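4-oxalmesaconate hydratase (Pseudomonas putida, PDB 5CGZ) catalyses the zinc-dependent hydration of 4-carboxy-2-hydroxymuconate (oxalomesaconate enol) to 4-carboxy-4-hydroxy-2-oxoadipate, the third step of gallate degradation. Local coordinates at residues Pro152-His160 and Glu226-Arg234. Numbering follows the deposited sequence.
Sequences PPVYAFEPH and EGLQSVFPR
Val-154 O accepts two bonds: Val-231 N reaches it at 2.8 Å with an N-H...O angle of 164°, and a water that also accepts from Phe-232 N donates to it. The next hydrogen-bonded pair is Ala-156 with Gln-229, antiparallel and bonded both ways: Ala-156 N to Gln-229 O at 2.8 Å and Gln-229 N to Ala-156 O at 2.9 Å. Ala-156 O is shared with Trp-167 NE1. At Glu-158 and Gly-227 the backbones have drawn apart, their CA atoms 6.1 Å from each other, and water fills in: one molecule links Glu-158 N to Gly-227 O, another joins Glu-158 OE1 to Gly-227 N, while Glu-158 OE2 forms a salt bridge with Arg-206.

Tyr-155 and Ser-230 form a non-hydrogen-bonded pair. With CG anti to the carbonyl carbon (chi1 -55°), the Tyr-155 side chain rises from the sheet and crosses over Leu-228 and Ser-230, its ring meeting both obliquely: CE2 comes within 3.3 Å of Ser-230 OG, itself bonded to Asp-170, and CD2 meets Leu-228 CB at 3.9 Å. The tyrosine hydroxyl bonds to Leu-239 O of a second subunit. A leucine at Tyr-155 would probably leave that carbonyl without its hydroxyl mate and open a gap beside Ser-230. Leu-228 CD1 continues this face, touching Phe-157 CB. Near the ladder's other end, Val-154 divides its branches: CG1 lies alongside Val-231 CG2, whereas CG2 meets the edge of the Phe-232 ring at CE2 (3.7 Å), and Val-231 CG1 covers one face of that ring.

Strand 154-157 runs parallel to 110-112, held by backbone bonds to Val-110 and Ser-112, and antiparallel to 225-230, so it is where the parallel Rossmann-like sheet turns mixed. Helix 122-138 packs on Val-154, Val-231 and Phe-232, and helix 13-27 on Phe-157, whose side chain is about 8 Å from the zinc ion.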
loop_
_atom_site.group_PDB
_atom_site.type_symbol
_atom_site.label_atom_id
_atom_site.label_comp_id
_atom_site.label_asym_id
_atom_site.label_seq_id
_atom_site.Cartn_x
_atom_site.Cartn_y
_atom_site.Cartn_z
ATOM N N PRO A 152 6.940 -25.782 0.593
ATOM C CA PRO A 152 6.760 -25.581 -0.850
ATOM C C PRO A 152 6.287 -24.162 -1.135
ATOM O O PRO A 152 5.404 -23.672 -0.434
ATOM C CB PRO A 152 5.681 -26.610 -1.229
ATOM C CG PRO A 152 4.931 -26.863 0.069
ATOM C CD PRO A 152 5.975 -26.748 1.155
ATOM N N PRO A 153 6.894 -23.503 -2.124
ATOM C CA PRO A 153 6.404 -22.194 -2.570
ATOM C C PRO A 153 4.912 -22.242 -2.901
ATOM O O PRO A 153 4.404 -23.255 -3.386
ATOM C CB PRO A 153 7.240 -21.909 -3.826
ATOM C CG PRO A 153 8.531 -22.666 -3.591
ATOM C CD PRO A 153 8.121 -23.922 -2.830
ATOM N N VAL A 154 4.211 -21.157 -2.604
ATOM C CA VAL A 154 2.803 -21.029 -2.944
ATOM C C VAL A 154 2.652 -19.839 -3.900
ATOM O O VAL A 154 3.270 -18.796 -3.695
ATOM C CB VAL A 154 1.935 -20.821 -1.689
ATOM C CG1 VAL A 154 0.460 -20.641 -2.075
ATOM C CG2 VAL A 154 2.107 -21.985 -0.708
ATOM N N TYR A 155 1.849 -20.003 -4.945
ATOM C CA TYR A 155 1.630 -18.940 -5.920
ATOM C C TYR A 155 0.154 -18.721 -6.157
ATOM O O TYR A 155 -0.616 -19.679 -6.189
ATOM C CB TYR A 155 2.271 -19.270 -7.272
ATOM C CG TYR A 155 3.749 -19.591 -7.263
ATOM C CD1 TYR A 155 4.191 -20.894 -7.042
ATOM C CD2 TYR A 155 4.698 -18.606 -7.524
ATOM C CE1 TYR A 155 5.542 -21.205 -7.054
ATOM C CE2 TYR A 155 6.063 -18.906 -7.545
ATOM C CZ TYR A 155 6.473 -20.213 -7.309
ATOM O OH TYR A 155 7.812 -20.545 -7.331
ATOM N N ALA A 156 -0.235 -17.469 -6.367
ATOM C CA ALA A 156 -1.578 -17.166 -6.841
ATOM C C ALA A 156 -1.530 -17.059 -8.355
ATOM O O ALA A 156 -0.753 -16.259 -8.894
ATOM C CB ALA A 156 -2.101 -15.876 -6.223
ATOM N N PHE A 157 -2.328 -17.877 -9.048
ATOM C CA PHE A 157 -2.406 -17.751 -10.500
ATOM C C PHE A 157 -3.339 -16.577 -10.847
ATOM O O PHE A 157 -3.920 -15.948 -9.950
ATOM C CB PHE A 157 -2.852 -19.070 -11.175
ATOM C CG PHE A 157 -3.978 -19.794 -10.475
ATOM C CD1 PHE A 157 -5.138 -19.129 -10.092
ATOM C CD2 PHE A 157 -3.890 -21.170 -10.240
ATOM C CE1 PHE A 157 -6.186 -19.821 -9.462
ATOM C CE2 PHE A 157 -4.920 -21.859 -9.622
ATOM C CZ PHE A 157 -6.070 -21.187 -9.228
ATOM N N GLU A 158 -3.458 -16.263 -12.136
ATOM C CA GLU A 158 -4.052 -14.993 -12.559
ATOM C C GLU A 158 -5.576 -14.943 -12.416
ATOM O O GLU A 158 -6.287 -15.780 -12.967
ATOM C CB GLU A 158 -3.674 -14.685 -14.009
ATOM C CG GLU A 158 -4.241 -13.327 -14.487
ATOM C CD GLU A 158 -3.562 -12.794 -15.746
ATOM O OE1 GLU A 158 -2.500 -13.329 -16.149
ATOM O OE2 GLU A 158 -4.091 -11.830 -16.330
ATOM N N PRO A 159 -6.088 -13.953 -11.666
ATOM C CA PRO A 159 -7.551 -13.799 -11.615
ATOM C C PRO A 159 -8.083 -13.109 -12.867
ATOM O O PRO A 159 -7.311 -12.551 -13.661
ATOM C CB PRO A 159 -7.784 -12.954 -10.362
ATOM C CG PRO A 159 -6.495 -12.275 -10.079
ATOM C CD PRO A 159 -5.382 -13.038 -10.757
ATOM N N HIS A 160 -9.395 -13.170 -13.052
ATOM C CA HIS A 160 -10.026 -12.640 -14.253
ATOM C C HIS A 160 -9.748 -11.146 -14.408
ATOM O O HIS A 160 -9.480 -10.662 -15.517
ATOM C CB HIS A 160 -11.533 -12.901 -14.217
ATOM C CG HIS A 160 -12.209 -12.704 -15.535
ATOM N ND1 HIS A 160 -11.969 -13.517 -16.623
ATOM C CD2 HIS A 160 -13.121 -11.786 -15.947
ATOM C CE1 HIS A 160 -12.709 -13.119 -17.642
ATOM N NE2 HIS A 160 -13.417 -12.070 -17.258
ATOM N N GLU A 226 2.091 -17.867 -18.346
ATOM C CA GLU A 226 1.181 -17.674 -17.221
ATOM C C GLU A 226 1.877 -16.811 -16.164
ATOM O O GLU A 226 3.066 -16.997 -15.882
ATOM C CB GLU A 226 0.737 -19.021 -16.630
ATOM C CG GLU A 226 -0.289 -19.735 -17.507
ATOM C CD GLU A 226 -0.646 -21.153 -17.037
ATOM O OE1 GLU A 226 -0.012 -21.677 -16.090
ATOM O OE2 GLU A 226 -1.570 -21.744 -17.639
ATOM N N GLY A 227 1.150 -15.844 -15.618
ATOM C CA GLY A 227 1.684 -14.986 -14.570
ATOM C C GLY A 227 1.298 -15.528 -13.205
ATOM O O GLY A 227 0.173 -16.009 -13.017
ATOM N N LEU A 228 2.235 -15.468 -12.264
ATOM C CA LEU A 228 2.026 -15.953 -10.898
ATOM C C LEU A 228 2.465 -14.900 -9.886
ATOM O O LEU A 228 3.449 -14.188 -10.113
ATOM C CB LEU A 228 2.814 -17.242 -10.636
ATOM C CG LEU A 228 2.499 -18.588 -11.307
ATOM C CD1 LEU A 228 1.077 -19.019 -11.033
ATOM C CD2 LEU A 228 2.784 -18.555 -12.793
ATOM N N GLN A 229 1.760 -14.811 -8.761
ATOM C CA GLN A 229 2.246 -14.000 -7.650
ATOM C C GLN A 229 2.654 -14.893 -6.486
ATOM O O GLN A 229 1.837 -15.627 -5.938
ATOM C CB GLN A 229 1.197 -12.980 -7.188
ATOM C CG GLN A 229 1.732 -12.089 -6.063
ATOM C CD GLN A 229 1.018 -10.739 -5.940
ATOM O OE1 GLN A 229 -0.166 -10.616 -6.237
ATOM N NE2 GLN A 229 1.754 -9.717 -5.495
ATOM N N SER A 230 3.921 -14.800 -6.110
ATOM C CA SER A 230 4.507 -15.613 -5.050
ATOM C C SER A 230 4.076 -15.179 -3.674
ATOM O O SER A 230 4.045 -13.993 -3.378
ATOM C CB SER A 230 6.035 -15.546 -5.111
ATOM O OG SER A 230 6.480 -15.797 -6.427
ATOM N N VAL A 231 3.789 -16.144 -2.816
ATOM C CA VAL A 231 3.473 -15.832 -1.430
ATOM C C VAL A 231 4.739 -15.665 -0.587
ATOM O O VAL A 231 4.806 -14.784 0.259
ATOM C CB VAL A 231 2.584 -16.921 -0.807
ATOM C CG1 VAL A 231 2.396 -16.664 0.681
ATOM C CG2 VAL A 231 1.235 -16.973 -1.535
ATOM N N PHE A 232 5.748 -16.499 -0.831
ATOM C CA PHE A 232 6.942 -16.510 0.007
ATOM C C PHE A 232 8.190 -16.087 -0.759
ATOM O O PHE A 232 8.267 -16.261 -1.978
ATOM C CB PHE A 232 7.173 -17.907 0.606
ATOM C CG PHE A 232 6.016 -18.411 1.410
ATOM C CD1 PHE A 232 5.787 -17.929 2.691
ATOM C CD2 PHE A 232 5.148 -19.355 0.877
ATOM C CE1 PHE A 232 4.709 -18.378 3.437
ATOM C CE2 PHE A 232 4.056 -19.815 1.613
ATOM C CZ PHE A 232 3.832 -19.325 2.889
ATOM N N PRO A 233 9.185 -15.555 -0.033
ATOM C CA PRO A 233 10.491 -15.270 -0.631
ATOM C C PRO A 233 11.142 -16.555 -1.138
ATOM O O PRO A 233 11.089 -17.580 -0.458
ATOM C CB PRO A 233 11.288 -14.673 0.534
ATOM C CG PRO A 233 10.631 -15.258 1.771
ATOM C CD PRO A 233 9.169 -15.319 1.427
ATOM N N ARG A 234 11.750 -16.513 -2.312
ATOM C CA ARG A 234 12.435 -17.696 -2.807
ATOM C C ARG A 234 13.884 -17.698 -2.314
ATOM O O ARG A 234 14.428 -16.654 -1.967
ATOM C CB ARG A 234 12.384 -17.755 -4.335
ATOM C CG ARG A 234 13.206 -16.683 -4.994
ATOM C CD ARG A 234 13.043 -16.698 -6.517
ATOM N NE ARG A 234 13.819 -15.614 -7.112
ATOM C CZ ARG A 234 14.915 -15.791 -7.843
ATOM N NH1 ARG A 234 15.365 -17.017 -8.087
ATOM N NH2 ARG A 234 15.558 -14.738 -8.333
HETATM O O HOH W 1 5.897 -18.662 -2.688
HETATM O O HOH W 2 -1.587 -15.835 -16.532
HETATM O O HOH W 3 -1.860 -17.647 -14.095
#